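Local coordinates for ABC transporter substrate-binding protein (Staphylococcus aureus subsp. aureus NCTC 8325, PDB 3UN6), which is of unknown function but probably captures a ligand for an ABC-type import system, and binds zinc, at residues A109-G117 / W278-I286; E193-K201 / Q267-S275. All coordinates share one frame; numbering follows the deposited sequence.

Contact 1 is buried near the middle of the chain, where residues 109-117 pass from one sheet to the other, whereas contact 2, the pair of helices 195-201 and 269-277, is only partly buried and lies farther out. Their centres are about 19 Å apart, yet they join: Gly117 O is 2.9 Å from Glu193 N, a probable hydrogen bond, and helix 269-277 runs through Trp278 into strand 279-280. Along the chain, contact 2 is nested in the loop that contact 1 closes. The chemistry follows position. Contact 1 depends on backbone hydrogen bonds and a histidine bonded to a carbonyl, contact 2 on small apolar side chains with a salt bridge at its exposed end.

Contact 1: residues A109-G117 / W278-I286; sequences AVALGHHEG and WTSYGDLTI
His115 NE2 donates to Asp283 O at 2.8 Å, with an N-H...O angle of 169° and the carbonyl oxygen only 2° out of the ring plane. Setting CG beside the backbone N (chi1 -66°) turns the ring edge, CD2 and NE2, to the carbonyls of Tyr281 and Asp283. ND1 bonds Asp217 OD1, and with both nitrogens held the ring's rotation is fixed. His115 and Ser280 form an antiparallel hydrogen-bonded pair, N to O 2.8 Å and O to N 3.0 Å respectively. Leu112 N donates to Leu284 O at 2.8 Å, while the Leu284 side chain packs by CB on Leu112 CB and by CD2 toward His114 N. Ile286 CG1 lies against the Ala111-Leu112 peptide, and its CD1 presses on Ala109 CB at a tight 3.5 Å. Tyr281 brings its ring edge to Gly113 O, CD1 3.4 Å away, while its OH bonds Thr45 O. His114 stacks on the zinc ligand His46 and bonds Cys221 N through NE2. Both segments run between the two sheets, consistent with the hinge of a two-lobed periplasmic-binding-protein fold. Between Asp217 and a carbonyl, His115 is probably favoured protonated; its NE2 bond ties the 281-283 loop to strand 112-122, beyond the corner at Ala111.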
ATOM      1  N   ALA A 109     -13.087   0.073  -4.734  1.00 22.15           N
ATOM      2  CA  ALA A 109     -11.935  -0.826  -4.586  1.00 20.71           C
ATOM      3  C   ALA A 109     -12.337  -2.129  -5.256  1.00 21.43           C
ATOM      4  O   ALA A 109     -13.473  -2.610  -5.066  1.00 21.51           O
ATOM      5  CB  ALA A 109     -11.619  -1.091  -3.137  1.00 23.21           C
ATOM      6  N   VAL A 110     -11.434  -2.673  -6.049  1.00 19.97           N
ATOM      7  CA  VAL A 110     -11.717  -3.889  -6.825  1.00 21.32           C
ATOM      8  C   VAL A 110     -10.839  -5.047  -6.438  1.00 21.99           C
ATOM      9  O   VAL A 110     -11.236  -6.213  -6.609  1.00 24.49           O
ATOM     10  CB  VAL A 110     -11.648  -3.598  -8.343  1.00 22.06           C
ATOM     11  CG1 VAL A 110     -12.679  -2.518  -8.693  1.00 23.13           C
ATOM     12  CG2 VAL A 110     -10.234  -3.183  -8.791  1.00 23.29           C
ATOM     13  N   ALA A 111      -9.670  -4.759  -5.873  1.00 21.70           N
ATOM     14  CA  ALA A 111      -8.762  -5.824  -5.443  1.00 22.09           C
ATOM     15  C   ALA A 111      -7.654  -5.296  -4.561  1.00 21.99           C
ATOM     16  O   ALA A 111      -7.374  -4.094  -4.540  1.00 21.26           O
ATOM     17  CB  ALA A 111      -8.161  -6.529  -6.666  1.00 21.87           C
ATOM     18  N   LEU A 112      -7.000  -6.194  -3.841  1.00 21.00           N
ATOM     19  CA  LEU A 112      -5.830  -5.793  -3.040  1.00 21.74           C
ATOM     20  C   LEU A 112      -4.626  -5.591  -3.969  1.00 21.42           C
ATOM     21  O   LEU A 112      -4.583  -6.148  -5.058  1.00 22.77           O
ATOM     22  CB  LEU A 112      -5.472  -6.905  -2.048  1.00 20.91           C
ATOM     23  CG  LEU A 112      -6.498  -7.293  -0.992  1.00 21.32           C
ATOM     24  CD1 LEU A 112      -6.004  -8.538  -0.241  1.00 19.69           C
ATOM     25  CD2 LEU A 112      -6.772  -6.093  -0.036  1.00 19.30           C
ATOM     26  N   GLY A 113      -3.671  -4.778  -3.566  1.00 20.90           N
ATOM     27  CA  GLY A 113      -2.437  -4.637  -4.319  1.00 21.98           C
ATOM     28  C   GLY A 113      -1.433  -5.732  -3.911  1.00 23.51           C
ATOM     29  O   GLY A 113      -0.556  -6.100  -4.680  1.00 22.56           O
ATOM     30  N   HIS A 114      -1.606  -6.295  -2.718  1.00 23.78           N
ATOM     31  CA  HIS A 114      -0.627  -7.211  -2.160  1.00 24.09           C
ATOM     32  C   HIS A 114      -1.063  -7.660  -0.767  1.00 22.54           C
ATOM     33  O   HIS A 114      -2.085  -7.206  -0.241  1.00 23.41           O
ATOM     34  CB  HIS A 114       0.613  -6.377  -1.889  1.00 23.90           C
ATOM     35  CG  HIS A 114       0.337  -5.326  -0.871  1.00 25.18           C
ATOM     36  ND1 HIS A 114       0.719  -5.452   0.447  1.00 23.43           N
ATOM     37  CD2 HIS A 114      -0.460  -4.232  -0.932  1.00 25.99           C
ATOM     38  CE1 HIS A 114       0.249  -4.423   1.131  1.00 26.25           C
ATOM     39  NE2 HIS A 114      -0.480  -3.676   0.319  1.00 21.81           N
ATOM     40  N   HIS A 115      -0.271  -8.548  -0.179  1.00 23.28           N
ATOM     41  CA  HIS A 115      -0.421  -8.943   1.237  1.00 23.97           C
ATOM     42  C   HIS A 115       0.921  -8.617   1.892  1.00 24.66           C
ATOM     43  O   HIS A 115       1.976  -8.776   1.264  1.00 25.94           O
ATOM     44  CB  HIS A 115      -0.743 -10.424   1.430  1.00 24.10           C
ATOM     45  CG  HIS A 115      -2.080 -10.830   0.896  1.00 24.50           C
ATOM     46  ND1 HIS A 115      -3.230 -10.782   1.648  1.00 22.42           N
ATOM     47  CD2 HIS A 115      -2.448 -11.280  -0.323  1.00 25.43           C
ATOM     48  CE1 HIS A 115      -4.249 -11.186   0.916  1.00 25.45           C
ATOM     49  NE2 HIS A 115      -3.802 -11.498  -0.282  1.00 24.81           N
ATOM     50  N   GLU A 116       0.868  -8.132   3.130  1.00 23.52           N
ATOM     51  CA  GLU A 116       2.050  -7.813   3.928  1.00 23.81           C
ATOM     52  C   GLU A 116       2.940  -6.731   3.322  1.00 23.27           C
ATOM     53  O   GLU A 116       2.424  -5.723   2.799  1.00 25.72           O
ATOM     54  CB  GLU A 116       2.839  -9.104   4.259  1.00 23.56           C
ATOM     55  CG  GLU A 116       1.981 -10.142   4.966  1.00 27.99           C
ATOM     56  CD  GLU A 116       1.435  -9.693   6.347  1.00 34.41           C
ATOM     57  OE1 GLU A 116       0.735 -10.515   6.987  1.00 40.08           O
ATOM     58  OE2 GLU A 116       1.711  -8.553   6.807  1.00 35.23           O
ATOM     59  N   GLY A 117       4.257  -6.872   3.450  1.00 21.39           N
ATOM     60  CA  GLY A 117       5.184  -5.884   2.887  1.00 23.24           C
ATOM     61  C   GLY A 117       5.345  -4.561   3.640  1.00 24.17           C
ATOM     62  O   GLY A 117       5.905  -3.593   3.095  1.00 26.21           O
ATOM     63  N   TRP A 278       9.471 -10.118   1.801  1.00 26.03           N
ATOM     64  CA  TRP A 278       8.423  -9.918   2.821  1.00 26.67           C
ATOM     65  C   TRP A 278       7.056  -9.462   2.299  1.00 25.39           C
ATOM     66  O   TRP A 278       6.155  -9.161   3.091  1.00 24.26           O
ATOM     67  CB  TRP A 278       8.936  -8.972   3.928  1.00 28.06           C
ATOM     68  CG  TRP A 278      10.064  -9.566   4.708  1.00 29.82           C
ATOM     69  CD1 TRP A 278      11.409  -9.537   4.386  1.00 24.17           C
ATOM     70  CD2 TRP A 278       9.956 -10.356   5.896  1.00 34.74           C
ATOM     71  NE1 TRP A 278      12.124 -10.234   5.318  1.00 32.01           N
ATOM     72  CE2 TRP A 278      11.263 -10.742   6.259  1.00 32.15           C
ATOM     73  CE3 TRP A 278       8.884 -10.747   6.708  1.00 36.87           C
ATOM     74  CZ2 TRP A 278      11.529 -11.485   7.396  1.00 36.95           C
ATOM     75  CZ3 TRP A 278       9.147 -11.487   7.838  1.00 38.60           C
ATOM     76  CH2 TRP A 278      10.459 -11.856   8.173  1.00 40.60           C
ATOM     77  N   THR A 279       6.894  -9.432   0.978  1.00 24.56           N
ATOM     78  CA  THR A 279       5.637  -9.063   0.367  1.00 24.37           C
ATOM     79  C   THR A 279       5.109 -10.321  -0.327  1.00 24.11           C
ATOM     80  O   THR A 279       5.885 -11.157  -0.744  1.00 24.37           O
ATOM     81  CB  THR A 279       5.815  -7.911  -0.644  1.00 24.12           C
ATOM     82  OG1 THR A 279       6.578  -6.855  -0.041  1.00 22.18           O
ATOM     83  CG2 THR A 279       4.451  -7.349  -1.090  1.00 24.15           C
ATOM     84  N   SER A 280       3.797 -10.494  -0.384  1.00 24.15           N
ATOM     85  CA  SER A 280       3.232 -11.624  -1.132  1.00 25.82           C
ATOM     86  C   SER A 280       2.085 -11.091  -1.972  1.00 24.79           C
ATOM     87  O   SER A 280       1.623  -9.959  -1.771  1.00 22.57           O
ATOM     88  CB  SER A 280       2.807 -12.787  -0.222  1.00 27.29           C
ATOM     89  OG  SER A 280       1.584 -12.517   0.426  1.00 32.90           O
ATOM     90  N   TYR A 281       1.665 -11.868  -2.958  1.00 24.80           N
ATOM     91  CA  TYR A 281       0.575 -11.472  -3.837  1.00 24.82           C
ATOM     92  C   TYR A 281      -0.451 -12.626  -3.922  1.00 26.17           C
ATOM     93  O   TYR A 281      -1.108 -12.918  -2.938  1.00 28.38           O
ATOM     94  CB  TYR A 281       1.138 -11.033  -5.193  1.00 24.19           C
ATOM     95  CG  TYR A 281       2.125  -9.897  -5.054  1.00 23.05           C
ATOM     96  CD1 TYR A 281       1.707  -8.571  -5.138  1.00 22.67           C
ATOM     97  CD2 TYR A 281       3.470 -10.142  -4.795  1.00 25.81           C
ATOM     98  CE1 TYR A 281       2.601  -7.532  -4.994  1.00 26.35           C
ATOM     99  CE2 TYR A 281       4.373  -9.106  -4.643  1.00 24.02           C
ATOM    100  CZ  TYR A 281       3.938  -7.801  -4.743  1.00 23.91           C
ATOM    101  OH  TYR A 281       4.813  -6.740  -4.570  1.00 21.16           O
ATOM    102  N   GLY A 282      -0.611 -13.262  -5.075  1.00 26.85           N
ATOM    103  CA  GLY A 282      -1.563 -14.381  -5.195  1.00 27.07           C
ATOM    104  C   GLY A 282      -3.026 -13.965  -5.265  1.00 27.38           C
ATOM    105  O   GLY A 282      -3.432 -13.196  -6.151  1.00 26.85           O
ATOM    106  N   ASP A 283      -3.832 -14.502  -4.355  1.00 27.53           N
ATOM    107  CA  ASP A 283      -5.251 -14.187  -4.307  1.00 27.96           C
ATOM    108  C   ASP A 283      -5.391 -12.786  -3.756  1.00 26.90           C
ATOM    109  O   ASP A 283      -5.089 -12.539  -2.584  1.00 27.02           O
ATOM    110  CB  ASP A 283      -5.975 -15.205  -3.420  1.00 29.63           C
ATOM    111  CG  ASP A 283      -7.470 -14.956  -3.325  1.00 31.31           C
ATOM    112  OD1 ASP A 283      -7.958 -13.879  -3.745  1.00 32.65           O
ATOM    113  OD2 ASP A 283      -8.155 -15.847  -2.801  1.00 39.44           O
ATOM    114  N   LEU A 284      -5.837 -11.864  -4.602  1.00 25.38           N
ATOM    115  CA  LEU A 284      -5.963 -10.483  -4.210  1.00 23.70           C
ATOM    116  C   LEU A 284      -7.431 -10.064  -3.974  1.00 23.42           C
ATOM    117  O   LEU A 284      -7.784  -8.889  -4.087  1.00 22.25           O
ATOM    118  CB  LEU A 284      -5.267  -9.586  -5.255  1.00 23.16           C
ATOM    119  CG  LEU A 284      -3.771  -9.812  -5.443  1.00 23.10           C
ATOM    120  CD1 LEU A 284      -3.209  -8.917  -6.580  1.00 21.28           C
ATOM    121  CD2 LEU A 284      -2.996  -9.550  -4.163  1.00 22.88           C
ATOM    122  N   THR A 285      -8.287 -11.026  -3.641  1.00 23.62           N
ATOM    123  CA  THR A 285      -9.683 -10.725  -3.303  1.00 23.34           C
ATOM    124  C   THR A 285      -9.714  -9.830  -2.057  1.00 24.17           C
ATOM    125  O   THR A 285      -8.988 -10.090  -1.085  1.00 25.28           O
ATOM    126  CB  THR A 285     -10.425 -12.001  -2.933  1.00 23.94           C
ATOM    127  OG1 THR A 285     -10.403 -12.909  -4.034  1.00 26.69           O
ATOM    128  CG2 THR A 285     -11.912 -11.720  -2.555  1.00 25.49           C
ATOM    129  N   ILE A 286     -10.531  -8.787  -2.080  1.00 23.54           N
ATOM    130  CA  ILE A 286     -10.756  -7.980  -0.892  1.00 23.95           C
ATOM    131  C   ILE A 286     -11.860  -8.711  -0.122  1.00 25.06           C
ATOM    132  O   ILE A 286     -13.039  -8.626  -0.465  1.00 27.80           O
ATOM    133  CB  ILE A 286     -11.238  -6.569  -1.205  1.00 24.18           C
ATOM    134  CG1 ILE A 286     -10.161  -5.785  -1.977  1.00 24.60           C
ATOM    135  CG2 ILE A 286     -11.571  -5.858   0.095  1.00 22.99           C
ATOM    136  CD1 ILE A 286     -10.612  -4.349  -2.380  1.00 22.13           C
TER
HETATM  137  O   HOH W   1     -11.909  -8.180  -4.672  1.00 24.10           O

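Contact 2: residues E193-K201 / Q267-S275; sequences EPFGALGEK and QSRDVLTQS
Lys201 reaches across from helix 195-201 to the start of helix 269-277. From CB the chain leaves with CG opposite the backbone N (chi1 -170°), and contact begins at CD, 3.7 Å from Val271 CG2. CE passes Ser268 OG at 3.5 Å. A bend at chi4 (80°) then turns NZ into a salt bridge with Asp270 OD2, 2.8 Å away. That oxygen thus takes both the lysine and, from above the carboxylate plane, the hydroxyl of the N-cap Ser268; the carboxylate probably offsets the lysine charge beside the helix start. Inward, Ala197 directs its methyl at the other helix, where Val271 CG1 packs on it and on Pro194 CB (3.6 Å). Pro194, which follows a cis peptide bond, also puts CB 3.1 Å from Ser275 OG, a hydroxyl turned back to Val271 O. Gln267 lays its amide across Leu198 and Phe195, its plane perpendicular to the Phe195 ring, with OE1 3.6 Å from Leu198 CD1. On another flank, Gln274 NE2 makes a weak bond to Glu200 OE1 at 3.4 Å; the other carboxylate oxygen of Glu200 bonds Thr207. The axes of helices 195-201 and 269-275 come within 8.9 Å, with 135° between their N-to-C directions, and Ala197, Pro194 and Val271 meet at the interface. Helix 254-264 touches helix 269-277 at Leu272, and strand 112-122 touches Glu193 and, on helix 195-201, Glu200.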
ATOM      1  N   GLU A 193       7.680  -1.513   2.002  1.00 21.19           N
ATOM      2  CA  GLU A 193       8.996  -1.696   1.416  1.00 23.15           C
ATOM      3  C   GLU A 193       8.891  -1.076   0.024  1.00 22.30           C
ATOM      4  O   GLU A 193       7.789  -0.957  -0.513  1.00 21.24           O
ATOM      5  CB  GLU A 193       9.373  -3.158   1.373  1.00 25.34           C
ATOM      6  CG  GLU A 193       9.657  -3.757   2.756  1.00 29.59           C
ATOM      7  CD  GLU A 193      10.931  -3.203   3.442  1.00 36.34           C
ATOM      8  OE1 GLU A 193      11.328  -2.045   3.188  1.00 34.64           O
ATOM      9  OE2 GLU A 193      11.520  -3.934   4.276  1.00 40.02           O
ATOM     10  N   PRO A 194      10.028  -0.675  -0.567  1.00 21.77           N
ATOM     11  CA  PRO A 194      11.380  -0.840  -0.109  1.00 22.78           C
ATOM     12  C   PRO A 194      11.927   0.254   0.803  1.00 23.29           C
ATOM     13  O   PRO A 194      13.117   0.266   1.046  1.00 23.01           O
ATOM     14  CB  PRO A 194      12.152  -0.830  -1.420  1.00 23.17           C
ATOM     15  CG  PRO A 194      11.410   0.173  -2.244  1.00 22.43           C
ATOM     16  CD  PRO A 194       9.985   0.106  -1.812  1.00 23.99           C
ATOM     17  N   PHE A 195      11.071   1.108   1.356  1.00 23.68           N
ATOM     18  CA  PHE A 195      11.569   2.234   2.145  1.00 24.97           C
ATOM     19  C   PHE A 195      12.119   1.896   3.525  1.00 26.13           C
ATOM     20  O   PHE A 195      12.792   2.718   4.132  1.00 28.59           O
ATOM     21  CB  PHE A 195      10.591   3.418   2.077  1.00 25.47           C
ATOM     22  CG  PHE A 195      10.493   3.965   0.688  1.00 24.76           C
ATOM     23  CD1 PHE A 195      11.546   4.738   0.168  1.00 27.13           C
ATOM     24  CD2 PHE A 195       9.464   3.584  -0.152  1.00 23.01           C
ATOM     25  CE1 PHE A 195      11.527   5.200  -1.146  1.00 29.67           C
ATOM     26  CE2 PHE A 195       9.420   4.050  -1.492  1.00 25.58           C
ATOM     27  CZ  PHE A 195      10.475   4.855  -1.983  1.00 27.45           C
ATOM     28  N   GLY A 196      11.899   0.668   3.988  1.00 26.03           N
ATOM     29  CA  GLY A 196      12.508   0.219   5.238  1.00 26.18           C
ATOM     30  C   GLY A 196      13.898  -0.300   4.915  1.00 27.63           C
ATOM     31  O   GLY A 196      14.898   0.117   5.522  1.00 26.17           O
ATOM     32  N   ALA A 197      13.963  -1.202   3.935  1.00 26.58           N
ATOM     33  CA  ALA A 197      15.223  -1.758   3.511  1.00 27.29           C
ATOM     34  C   ALA A 197      16.161  -0.610   3.120  1.00 28.95           C
ATOM     35  O   ALA A 197      17.348  -0.649   3.426  1.00 28.49           O
ATOM     36  CB  ALA A 197      15.018  -2.712   2.350  1.00 27.67           C
ATOM     37  N   LEU A 198      15.623   0.424   2.466  1.00 27.86           N
ATOM     38  CA  LEU A 198      16.448   1.566   2.063  1.00 29.16           C
ATOM     39  C   LEU A 198      16.996   2.278   3.305  1.00 31.36           C
ATOM     40  O   LEU A 198      18.159   2.675   3.322  1.00 31.09           O
ATOM     41  CB  LEU A 198      15.668   2.543   1.178  1.00 28.93           C
ATOM     42  CG  LEU A 198      16.478   3.684   0.576  1.00 27.65           C
ATOM     43  CD1 LEU A 198      17.604   3.162  -0.315  1.00 27.75           C
ATOM     44  CD2 LEU A 198      15.569   4.657  -0.205  1.00 24.71           C
ATOM     45  N   GLY A 199      16.171   2.418   4.344  1.00 30.93           N
ATOM     46  CA  GLY A 199      16.631   3.013   5.603  1.00 33.22           C
ATOM     47  C   GLY A 199      17.849   2.286   6.180  1.00 35.40           C
ATOM     48  O   GLY A 199      18.771   2.914   6.716  1.00 36.40           O
ATOM     49  N   GLU A 200      17.866   0.961   6.063  1.00 36.13           N
ATOM     50  CA  GLU A 200      18.995   0.185   6.560  1.00 38.62           C
ATOM     51  C   GLU A 200      20.228   0.456   5.728  1.00 40.35           C
ATOM     52  O   GLU A 200      21.289   0.665   6.270  1.00 39.80           O
ATOM     53  CB  GLU A 200      18.705  -1.312   6.535  1.00 38.92           C
ATOM     54  CG  GLU A 200      17.631  -1.745   7.492  1.00 41.17           C
ATOM     55  CD  GLU A 200      17.563  -3.258   7.650  1.00 46.24           C
ATOM     56  OE1 GLU A 200      18.015  -3.983   6.735  1.00 53.95           O
ATOM     57  OE2 GLU A 200      17.048  -3.730   8.687  1.00 48.01           O
ATOM     58  N   LYS A 201      20.068   0.435   4.403  1.00 42.56           N
ATOM     59  CA  LYS A 201      21.168   0.678   3.457  1.00 45.60           C
ATOM     60  C   LYS A 201      21.636   2.126   3.542  1.00 47.57           C
ATOM     61  O   LYS A 201      22.808   2.388   3.747  1.00 48.59           O
ATOM     62  CB  LYS A 201      20.700   0.392   2.018  1.00 45.98           C
ATOM     63  CG  LYS A 201      21.799   0.368   0.904  1.00 49.57           C
ATOM     64  CD  LYS A 201      21.182   0.647  -0.486  1.00 51.60           C
ATOM     65  CE  LYS A 201      22.045   0.182  -1.676  1.00 56.21           C
ATOM     66  NZ  LYS A 201      21.931  -1.311  -1.947  1.00 54.79           N
ATOM     67  N   GLN A 267      15.845   1.427  -7.190  1.00 29.96           N
ATOM     68  CA  GLN A 267      16.420   0.737  -6.052  1.00 29.94           C
ATOM     69  C   GLN A 267      17.325  -0.356  -6.589  1.00 29.09           C
ATOM     70  O   GLN A 267      17.139  -0.838  -7.709  1.00 28.53           O
ATOM     71  CB  GLN A 267      15.321   0.068  -5.189  1.00 28.86           C
ATOM     72  CG  GLN A 267      14.192   1.012  -4.720  1.00 29.88           C
ATOM     73  CD  GLN A 267      14.676   2.091  -3.769  1.00 30.08           C
ATOM     74  OE1 GLN A 267      15.785   2.010  -3.242  1.00 32.11           O
ATOM     75  NE2 GLN A 267      13.832   3.105  -3.532  1.00 32.17           N
ATOM     76  N   SER A 268      18.289  -0.755  -5.783  1.00 30.07           N
ATOM     77  CA  SER A 268      19.181  -1.841  -6.168  1.00 29.97           C
ATOM     78  C   SER A 268      18.491  -3.199  -5.966  1.00 29.04           C
ATOM     79  O   SER A 268      17.456  -3.310  -5.287  1.00 26.74           O
ATOM     80  CB  SER A 268      20.455  -1.794  -5.344  1.00 31.23           C
ATOM     81  OG  SER A 268      20.145  -1.735  -3.976  1.00 33.07           O
ATOM     82  N   ARG A 269      19.106  -4.252  -6.518  1.00 29.26           N
ATOM     83  CA  ARG A 269      18.562  -5.591  -6.435  1.00 29.62           C
ATOM     84  C   ARG A 269      18.572  -6.108  -4.983  1.00 29.71           C
ATOM     85  O   ARG A 269      17.652  -6.811  -4.555  1.00 27.62           O
ATOM     86  CB  ARG A 269      19.344  -6.528  -7.364  1.00 32.10           C
ATOM     87  CG  ARG A 269      18.705  -7.881  -7.503  1.00 32.96           C
ATOM     88  CD  ARG A 269      19.465  -8.830  -8.436  1.00 35.95           C
ATOM     89  NE  ARG A 269      18.670 -10.050  -8.550  1.00 37.34           N
ATOM     90  CZ  ARG A 269      17.649 -10.216  -9.383  1.00 38.61           C
ATOM     91  NH1 ARG A 269      17.299  -9.258 -10.246  1.00 39.81           N
ATOM     92  NH2 ARG A 269      16.970 -11.351  -9.359  1.00 40.26           N
ATOM     93  N   ASP A 270      19.596  -5.756  -4.214  1.00 29.62           N
ATOM     94  CA  ASP A 270      19.622  -6.228  -2.827  1.00 30.72           C
ATOM     95  C   ASP A 270      18.481  -5.637  -2.006  1.00 27.10           C
ATOM     96  O   ASP A 270      17.874  -6.351  -1.236  1.00 28.21           O
ATOM     97  CB  ASP A 270      20.968  -5.990  -2.157  1.00 32.35           C
ATOM     98  CG  ASP A 270      21.364  -4.536  -2.128  1.00 39.14           C
ATOM     99  OD1 ASP A 270      22.575  -4.268  -1.948  1.00 51.57           O
ATOM    100  OD2 ASP A 270      20.485  -3.661  -2.292  1.00 46.35           O
ATOM    101  N   VAL A 271      18.216  -4.340  -2.159  1.00 24.59           N
ATOM    102  CA  VAL A 271      17.092  -3.696  -1.477  1.00 24.58           C
ATOM    103  C   VAL A 271      15.752  -4.295  -1.917  1.00 23.91           C
ATOM    104  O   VAL A 271      14.872  -4.473  -1.091  1.00 24.56           O
ATOM    105  CB  VAL A 271      17.087  -2.163  -1.702  1.00 24.58           C
ATOM    106  CG1 VAL A 271      15.698  -1.523  -1.394  1.00 20.87           C
ATOM    107  CG2 VAL A 271      18.203  -1.529  -0.875  1.00 22.01           C
ATOM    108  N   LEU A 272      15.615  -4.632  -3.203  1.00 23.20           N
ATOM    109  CA  LEU A 272      14.343  -5.139  -3.726  1.00 24.15           C
ATOM    110  C   LEU A 272      14.129  -6.642  -3.443  1.00 23.48           C
ATOM    111  O   LEU A 272      12.979  -7.093  -3.354  1.00 24.09           O
ATOM    112  CB  LEU A 272      14.189  -4.797  -5.215  1.00 22.58           C
ATOM    113  CG  LEU A 272      14.054  -3.286  -5.482  1.00 24.24           C
ATOM    114  CD1 LEU A 272      14.244  -3.009  -6.956  1.00 24.38           C
ATOM    115  CD2 LEU A 272      12.696  -2.731  -4.971  1.00 18.18           C
ATOM    116  N   THR A 273      15.223  -7.391  -3.284  1.00 23.68           N
ATOM    117  CA  THR A 273      15.135  -8.805  -2.894  1.00 24.72           C
ATOM    118  C   THR A 273      14.602  -8.862  -1.463  1.00 24.39           C
ATOM    119  O   THR A 273      13.679  -9.615  -1.164  1.00 24.86           O
ATOM    120  CB  THR A 273      16.486  -9.497  -3.006  1.00 25.73           C
ATOM    121  OG1 THR A 273      16.897  -9.443  -4.375  1.00 28.66           O
ATOM    122  CG2 THR A 273      16.379 -10.964  -2.580  1.00 24.08           C
ATOM    123  N   GLN A 274      15.168  -8.047  -0.575  1.00 23.86           N
ATOM    124  CA  GLN A 274      14.666  -7.974   0.795  1.00 24.20           C
ATOM    125  C   GLN A 274      13.176  -7.549   0.805  1.00 23.35           C
ATOM    126  O   GLN A 274      12.350  -8.131   1.520  1.00 24.57           O
ATOM    127  CB  GLN A 274      15.515  -6.991   1.612  1.00 24.56           C
ATOM    128  CG  GLN A 274      15.014  -6.752   3.042  1.00 27.21           C
ATOM    129  CD  GLN A 274      16.011  -5.937   3.838  1.00 32.14           C
ATOM    130  OE1 GLN A 274      17.204  -6.006   3.585  1.00 36.03           O
ATOM    131  NE2 GLN A 274      15.533  -5.175   4.794  1.00 31.56           N
ATOM    132  N   SER A 275      12.846  -6.545  -0.011  1.00 22.91           N
ATOM    133  CA  SER A 275      11.493  -6.004  -0.098  1.00 21.17           C
ATOM    134  C   SER A 275      10.493  -7.048  -0.587  1.00 23.91           C
ATOM    135  O   SER A 275       9.397  -7.182  -0.030  1.00 21.93           O
ATOM    136  CB  SER A 275      11.485  -4.797  -1.035  1.00 21.99           C
ATOM    137  OG  SER A 275      12.309  -3.743  -0.515  1.00 20.76           O
TER